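Local coordinates for galectin-1 (Bufo arenarum, PDB 1A78), which binds beta-galactosides and probably a wide array of other complex carbohydrates, and as a homodimeric secreted lectin may regulate apoptosis and cell differentiation, at residues A[18-23]-A[88-93]; A[31-36]-A[119-124]; A[44-49]-A[59-64]. All blocks are in the same frame, centred on the assembly; numbering follows the deposited sequence.

Contact 1 of 3, residues A[18-23]-A[88-93]; sequences VEIKGS and VCFEYQ
V18 and F90 face each other as an antiparallel hydrogen-bonded pair: V18 N donates to F90 O, and F90 N returns a bond of 2.9 Å to V18 O. The valine keeps its CG1 between its own backbone N and carbonyl carbon (chi1 46°), the methyl that reaches toward F90, 4.3 Å from CD1 of the ring. One residue on, E19 and C89 form a non-hydrogen-bonded pair whose CA atoms come to 4.1 Å. Their side chains leave on the other face of the sheet, where the E19 methylene CG lies 3.6 Å from C89 SG; further out E19 OE2 forms a salt bridge with K21 NZ, two residues on, at 3.2 Å. I20 closes the register with V88, its N held 2.8 Å from V88 O and its O accepting V88 N. The I20 CD1 methyl arrives at the edge of the F90 ring, near the ring plane. A dithiothreitol molecule, probably from the crystallisation liquor, is bound beside E19 and C89 on that face, while V18, I20, V88 and F90 turn inward. Such alternation belongs to the five-stranded sheet of the galectin beta-sandwich, here the neighbouring inner strands 16-23 and 85-92.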
loop_
_atom_site.group_PDB
_atom_site.type_symbol
_atom_site.label_atom_id
_atom_site.label_comp_id
_atom_site.label_asym_id
_atom_site.label_seq_id
_atom_site.Cartn_x
_atom_site.Cartn_y
_atom_site.Cartn_z
ATOM N N VAL A 18 4.327 -7.290 7.819
ATOM C CA VAL A 18 3.323 -6.496 7.149
ATOM C C VAL A 18 1.970 -7.044 7.591
ATOM O O VAL A 18 1.781 -8.249 7.696
ATOM C CB VAL A 18 3.517 -6.488 5.580
ATOM C CG1 VAL A 18 3.783 -7.855 5.035
ATOM C CG2 VAL A 18 2.332 -5.887 4.896
ATOM N N GLU A 19 1.061 -6.157 7.944
ATOM C CA GLU A 19 -0.259 -6.544 8.381
ATOM C C GLU A 19 -1.247 -5.969 7.381
ATOM O O GLU A 19 -1.227 -4.763 7.121
ATOM C CB GLU A 19 -0.533 -5.945 9.766
ATOM C CG GLU A 19 -2.000 -6.004 10.213
ATOM C CD GLU A 19 -2.335 -4.962 11.273
ATOM O OE1 GLU A 19 -2.066 -5.206 12.473
ATOM O OE2 GLU A 19 -2.870 -3.892 10.901
ATOM N N ILE A 20 -2.082 -6.821 6.796
ATOM C CA ILE A 20 -3.085 -6.376 5.842
ATOM C C ILE A 20 -4.435 -6.410 6.534
ATOM O O ILE A 20 -4.659 -7.240 7.399
ATOM C CB ILE A 20 -3.107 -7.249 4.556
ATOM C CG1 ILE A 20 -2.064 -6.748 3.557
ATOM C CG2 ILE A 20 -4.461 -7.162 3.864
ATOM C CD1 ILE A 20 -0.657 -6.964 3.984
ATOM N N LYS A 21 -5.316 -5.482 6.182
ATOM C CA LYS A 21 -6.640 -5.400 6.776
ATOM C C LYS A 21 -7.580 -5.053 5.635
ATOM O O LYS A 21 -7.263 -4.189 4.809
ATOM C CB LYS A 21 -6.655 -4.301 7.817
ATOM C CG LYS A 21 -7.610 -4.536 8.947
ATOM C CD LYS A 21 -7.398 -3.479 10.010
ATOM C CE LYS A 21 -5.914 -3.411 10.397
ATOM N NZ LYS A 21 -5.559 -2.202 11.208
ATOM N N GLY A 22 -8.701 -5.763 5.546
ATOM C CA GLY A 22 -9.629 -5.509 4.469
ATOM C C GLY A 22 -10.977 -6.137 4.708
ATOM O O GLY A 22 -11.234 -6.680 5.783
ATOM N N SER A 23 -11.851 -6.033 3.715
ATOM C CA SER A 23 -13.183 -6.601 3.807
ATOM C C SER A 23 -13.437 -7.738 2.822
ATOM O O SER A 23 -13.090 -7.656 1.632
ATOM C CB SER A 23 -14.248 -5.521 3.628
ATOM O OG SER A 23 -14.376 -4.757 4.807
ATOM N N VAL A 88 -4.615 -9.990 8.597
ATOM C CA VAL A 88 -3.582 -11.026 8.614
ATOM C C VAL A 88 -2.214 -10.341 8.685
ATOM O O VAL A 88 -2.034 -9.262 8.119
ATOM C CB VAL A 88 -3.623 -11.924 7.294
ATOM C CG1 VAL A 88 -2.798 -13.203 7.477
ATOM C CG2 VAL A 88 -5.053 -12.278 6.902
ATOM N N CYS A 89 -1.250 -10.981 9.336
ATOM C CA CYS A 89 0.091 -10.443 9.443
ATOM C C CYS A 89 1.070 -11.510 9.004
ATOM O O CYS A 89 0.853 -12.699 9.228
ATOM C CB CYS A 89 0.379 -10.026 10.868
ATOM S SG CYS A 89 -1.022 -9.207 11.579
ATOM N N PHE A 90 2.123 -11.072 8.328
ATOM C CA PHE A 90 3.150 -11.945 7.808
ATOM C C PHE A 90 4.466 -11.405 8.291
ATOM O O PHE A 90 4.809 -10.254 8.032
ATOM C CB PHE A 90 3.160 -11.919 6.270
ATOM C CG PHE A 90 1.834 -12.119 5.661
ATOM C CD1 PHE A 90 0.985 -11.047 5.463
ATOM C CD2 PHE A 90 1.403 -13.396 5.315
ATOM C CE1 PHE A 90 -0.294 -11.238 4.937
ATOM C CE2 PHE A 90 0.127 -13.609 4.784
ATOM C CZ PHE A 90 -0.725 -12.536 4.597
ATOM N N GLU A 91 5.229 -12.266 8.930
ATOM C CA GLU A 91 6.512 -11.915 9.456
ATOM C C GLU A 91 7.498 -12.686 8.614
ATOM O O GLU A 91 7.342 -13.891 8.420
ATOM C CB GLU A 91 6.577 -12.356 10.912
ATOM C CG GLU A 91 7.808 -11.908 11.664
ATOM C CD GLU A 91 7.920 -12.634 12.985
ATOM O OE1 GLU A 91 6.951 -12.610 13.788
ATOM O OE2 GLU A 91 8.958 -13.284 13.197
ATOM N N TYR A 92 8.524 -12.000 8.126
ATOM C CA TYR A 92 9.524 -12.614 7.273
ATOM C C TYR A 92 10.803 -12.893 8.024
ATOM O O TYR A 92 11.365 -12.014 8.664
ATOM C CB TYR A 92 9.795 -11.695 6.075
ATOM C CG TYR A 92 10.878 -12.137 5.121
ATOM C CD1 TYR A 92 11.102 -13.490 4.843
ATOM C CD2 TYR A 92 11.661 -11.196 4.456
ATOM C CE1 TYR A 92 12.071 -13.881 3.926
ATOM C CE2 TYR A 92 12.636 -11.585 3.535
ATOM C CZ TYR A 92 12.832 -12.920 3.273
ATOM O OH TYR A 92 13.781 -13.293 2.345
ATOM N N GLN A 93 11.215 -14.152 7.986
ATOM C CA GLN A 93 12.448 -14.615 8.589
ATOM C C GLN A 93 13.155 -15.284 7.390
ATOM O O GLN A 93 12.497 -15.727 6.451
ATOM C CB GLN A 93 12.133 -15.594 9.711
ATOM C CG GLN A 93 11.324 -14.979 10.884
ATOM C CD GLN A 93 12.153 -14.022 11.762
ATOM O OE1 GLN A 93 13.368 -14.159 11.868
ATOM N NE2 GLN A 93 11.494 -13.046 12.371
#

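Contact 2 of 3, residues A[31-36]-A[119-124]; sequences FAVNLG and PFLSLE
Two neighbouring strands of the six-stranded, sugar-binding sheet of the galectin sandwich meet here, 31-35 running antiparallel to 119-124. N34 is the polar centre. Its CG stands anti to its carbonyl carbon (chi1 -51°), which brings the amide across to the other strand, and ND2 serves two acceptors there. S122 OG lies in the amide plane at 3.2 Å from ND2, on a fairly straight bond. E124 OE2, 3.0 Å from N34 ND2, is met from above the carboxylate plane, and the amide and carboxylate planes are turned 46° apart. The amide oxygen, N34 OD1, accepts from H45 ND1 on the next strand, so both ends of the amide are engaged and its rotation is fixed. This is consistent with a second-shell place at the galactoside site, since H45 bonds the sugar. Beside it, A32 CB packs against the E124 carboxylate, 3.9 Å from OE1. A32, N34 and G36 pair with E124, S122 and F120 through reciprocal backbone bonds; N34 N donates to S122 O at 2.8 Å.

In a beta-sandwich the alternate residues turn to the opposite sheet, and V33, L35, L121 and L123 do so here. V33 and L123 lie side by side, pointing the same way, with CG2 of the valine 3.6 Å from CD2 of the leucine. L121 CD2 meets both V33 CG1 and L35 CD1, the latter at 3.4 Å, tighter than usual van der Waals contact. Past these, F90 of the other sheet covers V33 and L35. At the far end of the pair P119 CD rests on G36 O, while F31 at the near end sends its ring away from E124, edge-to-face with F80.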
loop_
_atom_site.group_PDB
_atom_site.type_symbol
_atom_site.label_atom_id
_atom_site.label_comp_id
_atom_site.label_asym_id
_atom_site.label_seq_id
_atom_site.Cartn_x
_atom_site.Cartn_y
_atom_site.Cartn_z
ATOM N N PHE A 31 -10.227 -15.739 -1.219
ATOM C CA PHE A 31 -9.394 -14.554 -1.460
ATOM C C PHE A 31 -7.947 -14.942 -1.246
ATOM O O PHE A 31 -7.657 -16.005 -0.649
ATOM C CB PHE A 31 -9.787 -13.362 -0.570
ATOM C CG PHE A 31 -9.440 -13.541 0.873
ATOM C CD1 PHE A 31 -8.182 -13.173 1.350
ATOM C CD2 PHE A 31 -10.372 -14.064 1.761
ATOM C CE1 PHE A 31 -7.858 -13.318 2.682
ATOM C CE2 PHE A 31 -10.061 -14.212 3.098
ATOM C CZ PHE A 31 -8.804 -13.840 3.568
ATOM N N ALA A 32 -7.039 -14.093 -1.734
ATOM C CA ALA A 32 -5.608 -14.342 -1.639
ATOM C C ALA A 32 -4.807 -13.099 -1.301
ATOM O O ALA A 32 -5.272 -11.982 -1.472
ATOM C CB ALA A 32 -5.088 -14.947 -2.959
ATOM N N VAL A 33 -3.620 -13.332 -0.771
ATOM C CA VAL A 33 -2.658 -12.297 -0.437
ATOM C C VAL A 33 -1.348 -12.866 -0.964
ATOM O O VAL A 33 -0.967 -13.978 -0.593
ATOM C CB VAL A 33 -2.550 -12.064 1.087
ATOM C CG1 VAL A 33 -1.374 -11.121 1.392
ATOM C CG2 VAL A 33 -3.869 -11.466 1.611
ATOM N N ASN A 34 -0.655 -12.129 -1.824
ATOM C CA ASN A 34 0.590 -12.638 -2.393
ATOM C C ASN A 34 1.789 -11.806 -1.978
ATOM O O ASN A 34 1.670 -10.591 -1.861
ATOM C CB ASN A 34 0.477 -12.644 -3.924
ATOM C CG ASN A 34 -0.771 -13.336 -4.402
ATOM O OD1 ASN A 34 -0.939 -14.525 -4.188
ATOM N ND2 ASN A 34 -1.670 -12.598 -5.010
ATOM N N LEU A 35 2.929 -12.454 -1.757
ATOM C CA LEU A 35 4.177 -11.794 -1.371
ATOM C C LEU A 35 5.262 -12.425 -2.236
ATOM O O LEU A 35 5.336 -13.653 -2.347
ATOM C CB LEU A 35 4.521 -12.081 0.100
ATOM C CG LEU A 35 3.955 -11.246 1.246
ATOM C CD1 LEU A 35 2.469 -11.300 1.213
ATOM C CD2 LEU A 35 4.469 -11.792 2.578
ATOM N N GLY A 36 6.129 -11.614 -2.816
ATOM C CA GLY A 36 7.174 -12.158 -3.660
ATOM C C GLY A 36 7.876 -11.064 -4.444
ATOM O O GLY A 36 8.051 -9.954 -3.931
ATOM N N PRO A 119 10.047 -7.324 -2.374
ATOM C CA PRO A 119 9.557 -6.179 -3.142
ATOM C C PRO A 119 8.093 -6.003 -3.410
ATOM O O PRO A 119 7.627 -4.865 -3.448
ATOM C CB PRO A 119 10.251 -6.343 -4.494
ATOM C CG PRO A 119 11.338 -7.377 -4.278
ATOM C CD PRO A 119 10.744 -8.280 -3.251
ATOM N N PHE A 120 7.353 -7.106 -3.535
ATOM C CA PHE A 120 5.954 -7.054 -3.971
ATOM C C PHE A 120 4.878 -7.679 -3.115
ATOM O O PHE A 120 5.065 -8.751 -2.552
ATOM C CB PHE A 120 5.934 -7.709 -5.374
ATOM C CG PHE A 120 4.581 -7.777 -6.034
ATOM C CD1 PHE A 120 4.100 -6.702 -6.774
ATOM C CD2 PHE A 120 3.839 -8.952 -6.001
ATOM C CE1 PHE A 120 2.911 -6.793 -7.480
ATOM C CE2 PHE A 120 2.656 -9.049 -6.702
ATOM C CZ PHE A 120 2.189 -7.966 -7.452
ATOM N N LEU A 121 3.697 -7.083 -3.176
ATOM C CA LEU A 121 2.529 -7.562 -2.434
ATOM C C LEU A 121 1.275 -7.249 -3.244
ATOM O O LEU A 121 1.167 -6.169 -3.794
ATOM C CB LEU A 121 2.451 -6.847 -1.058
ATOM C CG LEU A 121 1.344 -6.867 0.027
ATOM C CD1 LEU A 121 -0.044 -6.547 -0.505
ATOM C CD2 LEU A 121 1.345 -8.152 0.789
ATOM N N SER A 122 0.336 -8.184 -3.320
ATOM C CA SER A 122 -0.923 -7.932 -4.011
ATOM C C SER A 122 -2.035 -8.718 -3.330
ATOM O O SER A 122 -1.771 -9.730 -2.664
ATOM C CB SER A 122 -0.847 -8.325 -5.476
ATOM O OG SER A 122 -0.442 -9.672 -5.619
ATOM N N LEU A 123 -3.264 -8.232 -3.479
ATOM C CA LEU A 123 -4.443 -8.859 -2.903
ATOM C C LEU A 123 -5.365 -9.246 -4.045
ATOM O O LEU A 123 -5.366 -8.615 -5.101
ATOM C CB LEU A 123 -5.190 -7.875 -1.986
ATOM C CG LEU A 123 -4.415 -7.206 -0.842
ATOM C CD1 LEU A 123 -5.323 -6.247 -0.082
ATOM C CD2 LEU A 123 -3.836 -8.245 0.099
ATOM N N GLU A 124 -6.147 -10.290 -3.852
ATOM C CA GLU A 124 -7.083 -10.701 -4.878
ATOM C C GLU A 124 -8.423 -10.980 -4.211
ATOM O O GLU A 124 -8.496 -11.772 -3.268
ATOM C CB GLU A 124 -6.620 -11.980 -5.569
ATOM C CG GLU A 124 -5.212 -12.002 -6.154
ATOM C CD GLU A 124 -4.836 -13.414 -6.637
ATOM O OE1 GLU A 124 -5.745 -14.282 -6.705
ATOM O OE2 GLU A 124 -3.640 -13.673 -6.937
#

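Contact 3 of 3, residues A[44-49]-A[59-64]; sequences LHFNAR and IVCNSK. With YIO (1-thio-beta-D-galactopyranose), chain C; GAL (beta-D-galactopyranose), chain B.
The R49 guanidinium carries V60 CG2 over one face, 3.6 Å above its plane and offset toward the rim, while the sugars come to its edge. NH1 donates to O2 of the galactose at 2.9 Å and is also salt-bridged to D55; NH2 reaches O4 of the thiogalactose, again at 2.9 Å, with weak further bonds to O5 of that ring and to galactose O2. N47 OD1 lies in the guanidinium plane and takes a nearly straight bond from R49 NE, which comes from well above the amide plane of N47. N47 ND2 is taken by F31 O. The H45 ring meets the same thiogalactose O4 obliquely, NE2 giving it a weak bond, with ND1 turned to N34; the H45 and W69 rings meet edge-to-face. From the facing strand N62 ND2 runs a nearly straight bond, 2.8 Å, to O6 of the thiogalactose; its CG is anti to the backbone N (chi1 -154°), which carries the amide out to the sugar.

H45 with N62 and N47 with V60 are the hydrogen-bonded pairs beneath this site. On the inner face C61 SG makes an oblique sulfur-aromatic contact with the F46 ring, 4.0 Å from F46 CD2, and I59 CG2 lies 4.1 Å from F46 CE2; L44 CD1 touches C61 CB. This is the beta-galactoside site of the galectin carbohydrate-recognition domain. Strand 30-35 flanks 44-49 on one side, strand 68-75 flanks 59-64 on the other and adds E72 and R74 to the sugar contacts; strands 96-101 and 106-110 of the opposite sheet cover F46, the latter also C61.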
loop_
_atom_site.group_PDB
_atom_site.type_symbol
_atom_site.label_atom_id
_atom_site.label_comp_id
_atom_site.label_asym_id
_atom_site.label_seq_id
_atom_site.Cartn_x
_atom_site.Cartn_y
_atom_site.Cartn_z
ATOM N N LEU A 44 5.204 -16.460 -1.291
ATOM C CA LEU A 44 4.032 -16.964 -0.616
ATOM C C LEU A 44 2.735 -16.530 -1.271
ATOM O O LEU A 44 2.526 -15.339 -1.467
ATOM C CB LEU A 44 3.966 -16.476 0.853
ATOM C CG LEU A 44 2.642 -16.781 1.630
ATOM C CD1 LEU A 44 2.389 -18.304 1.733
ATOM C CD2 LEU A 44 2.662 -16.211 3.027
ATOM N N HIS A 45 1.900 -17.503 -1.642
ATOM C CA HIS A 45 0.547 -17.270 -2.161
ATOM C C HIS A 45 -0.337 -17.879 -1.053
ATOM O O HIS A 45 -0.332 -19.104 -0.836
ATOM C CB HIS A 45 0.284 -17.984 -3.495
ATOM C CG HIS A 45 -1.175 -18.059 -3.875
ATOM N ND1 HIS A 45 -1.845 -17.029 -4.505
ATOM C CD2 HIS A 45 -2.085 -19.056 -3.734
ATOM C CE1 HIS A 45 -3.100 -17.380 -4.733
ATOM N NE2 HIS A 45 -3.273 -18.606 -4.276
ATOM N N PHE A 46 -1.012 -16.998 -0.320
ATOM C CA PHE A 46 -1.887 -17.339 0.793
ATOM C C PHE A 46 -3.328 -17.287 0.288
ATOM O O PHE A 46 -3.898 -16.215 0.152
ATOM C CB PHE A 46 -1.647 -16.310 1.896
ATOM C CG PHE A 46 -2.557 -16.437 3.057
ATOM C CD1 PHE A 46 -3.786 -15.795 3.061
ATOM C CD2 PHE A 46 -2.196 -17.215 4.142
ATOM C CE1 PHE A 46 -4.644 -15.934 4.123
ATOM C CE2 PHE A 46 -3.050 -17.361 5.224
ATOM C CZ PHE A 46 -4.276 -16.725 5.216
ATOM N N ASN A 47 -3.943 -18.439 0.059
ATOM C CA ASN A 47 -5.294 -18.469 -0.485
ATOM C C ASN A 47 -6.342 -19.082 0.471
ATOM O O ASN A 47 -6.303 -20.283 0.750
ATOM C CB ASN A 47 -5.218 -19.243 -1.808
ATOM C CG ASN A 47 -6.509 -19.223 -2.605
ATOM O OD1 ASN A 47 -6.623 -19.969 -3.571
ATOM N ND2 ASN A 47 -7.463 -18.357 -2.251
ATOM N N ALA A 48 -7.247 -18.254 0.992
ATOM C CA ALA A 48 -8.297 -18.729 1.894
ATOM C C ALA A 48 -9.502 -19.086 1.032
ATOM O O ALA A 48 -10.181 -18.202 0.497
ATOM C CB ALA A 48 -8.670 -17.659 2.916
ATOM N N ARG A 49 -9.776 -20.384 0.919
ATOM C CA ARG A 49 -10.870 -20.900 0.107
ATOM C C ARG A 49 -12.165 -21.216 0.834
ATOM O O ARG A 49 -12.264 -22.203 1.536
ATOM C CB ARG A 49 -10.389 -22.148 -0.645
ATOM C CG ARG A 49 -9.193 -21.869 -1.551
ATOM C CD ARG A 49 -8.733 -23.089 -2.332
ATOM N NE ARG A 49 -7.669 -22.749 -3.276
ATOM C CZ ARG A 49 -7.056 -23.611 -4.087
ATOM N NH1 ARG A 49 -7.390 -24.899 -4.096
ATOM N NH2 ARG A 49 -6.075 -23.190 -4.868
ATOM N N ILE A 59 -7.356 -23.322 3.825
ATOM C CA ILE A 59 -6.319 -22.353 3.497
ATOM C C ILE A 59 -5.271 -23.094 2.688
ATOM O O ILE A 59 -4.745 -24.107 3.137
ATOM C CB ILE A 59 -5.642 -21.780 4.782
ATOM C CG1 ILE A 59 -6.563 -20.765 5.444
ATOM C CG2 ILE A 59 -4.264 -21.166 4.477
ATOM C CD1 ILE A 59 -5.981 -20.189 6.708
ATOM N N VAL A 60 -4.991 -22.626 1.484
ATOM C CA VAL A 60 -3.963 -23.261 0.664
ATOM C C VAL A 60 -2.793 -22.281 0.516
ATOM O O VAL A 60 -3.023 -21.112 0.278
ATOM C CB VAL A 60 -4.526 -23.634 -0.731
ATOM C CG1 VAL A 60 -3.464 -24.302 -1.566
ATOM C CG2 VAL A 60 -5.718 -24.562 -0.571
ATOM N N CYS A 61 -1.563 -22.722 0.739
ATOM C CA CYS A 61 -0.414 -21.839 0.600
ATOM C C CYS A 61 0.510 -22.460 -0.407
ATOM O O CYS A 61 0.635 -23.686 -0.460
ATOM C CB CYS A 61 0.345 -21.663 1.927
ATOM S SG CYS A 61 -0.513 -20.680 3.156
ATOM N N ASN A 62 1.159 -21.633 -1.221
ATOM C CA ASN A 62 2.095 -22.180 -2.210
ATOM C C ASN A 62 3.083 -21.108 -2.624
ATOM O O ASN A 62 2.962 -19.953 -2.199
ATOM C CB ASN A 62 1.340 -22.686 -3.442
ATOM C CG ASN A 62 2.077 -23.777 -4.169
ATOM O OD1 ASN A 62 3.247 -24.039 -3.909
ATOM N ND2 ASN A 62 1.397 -24.425 -5.099
ATOM N N SER A 63 4.116 -21.514 -3.351
ATOM C CA SER A 63 5.109 -20.585 -3.858
ATOM C C SER A 63 4.952 -20.687 -5.371
ATOM O O SER A 63 4.361 -21.648 -5.868
ATOM C CB SER A 63 6.511 -21.004 -3.455
ATOM O OG SER A 63 6.835 -22.253 -4.027
ATOM N N LYS A 64 5.464 -19.705 -6.094
ATOM C CA LYS A 64 5.378 -19.682 -7.528
ATOM C C LYS A 64 6.651 -19.064 -8.063
ATOM O O LYS A 64 7.107 -18.028 -7.570
ATOM C CB LYS A 64 4.172 -18.855 -7.975
ATOM C CG LYS A 64 3.951 -18.969 -9.479
ATOM C CD LYS A 64 2.670 -18.362 -9.981
ATOM C CE LYS A 64 2.703 -16.866 -9.915
ATOM N NZ LYS A 64 1.407 -16.344 -10.425
HETATM C C1 YIO C . -4.460 -23.370 -8.104
HETATM C C2 YIO C . -5.137 -22.023 -8.121
HETATM C C3 YIO C . -4.111 -20.923 -7.932
HETATM C C4 YIO C . -3.435 -21.138 -6.606
HETATM C C5 YIO C . -2.808 -22.532 -6.579
HETATM C C6 YIO C . -2.215 -22.872 -5.237
HETATM O O2 YIO C . -5.800 -21.844 -9.352
HETATM O O3 YIO C . -4.765 -19.668 -7.922
HETATM O O4 YIO C . -4.390 -20.994 -5.568
HETATM O O5 YIO C . -3.777 -23.557 -6.867
HETATM O O6 YIO C . -1.311 -23.958 -5.375
HETATM S S1 YIO C . -5.821 -24.565 -8.040
HETATM C C1 GAL B . -4.827 -26.096 -7.982
HETATM C C2 GAL B . -5.372 -27.025 -6.883
HETATM C C3 GAL B . -4.488 -28.270 -6.745
HETATM C C4 GAL B . -4.343 -28.963 -8.107
HETATM C C5 GAL B . -3.795 -27.968 -9.107
HETATM C C6 GAL B . -3.689 -28.612 -10.467
HETATM O O2 GAL B . -5.427 -26.352 -5.637
HETATM O O3 GAL B . -5.070 -29.160 -5.805
HETATM O O4 GAL B . -5.613 -29.411 -8.570
HETATM O O5 GAL B . -4.706 -26.835 -9.218
HETATM O O6 GAL B . -3.504 -27.640 -11.472
#

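In the fold
After strand 6-12, the chain lays down strand 16-23, whose contact 1 closes at 88-93, 65 residues after 18-23 ends. Strand 30-35 opens contact 2, which closes only at 118-124, so contacts 1 and 2 cross along the chain. Contact 3 opens and closes in between, joining 41-49 to 58-65 over a short connection, and so falls within both longer loops. Contacts 2 and 3 share one sheet through the neighbouring strands 30-35 and 41-49, where the backbones of F31 and A48 are bonded; contact 1 lies in the other. The sheets meet through F90, packed on V33, L35, L44 and F46, and through I20 on L121 and L123.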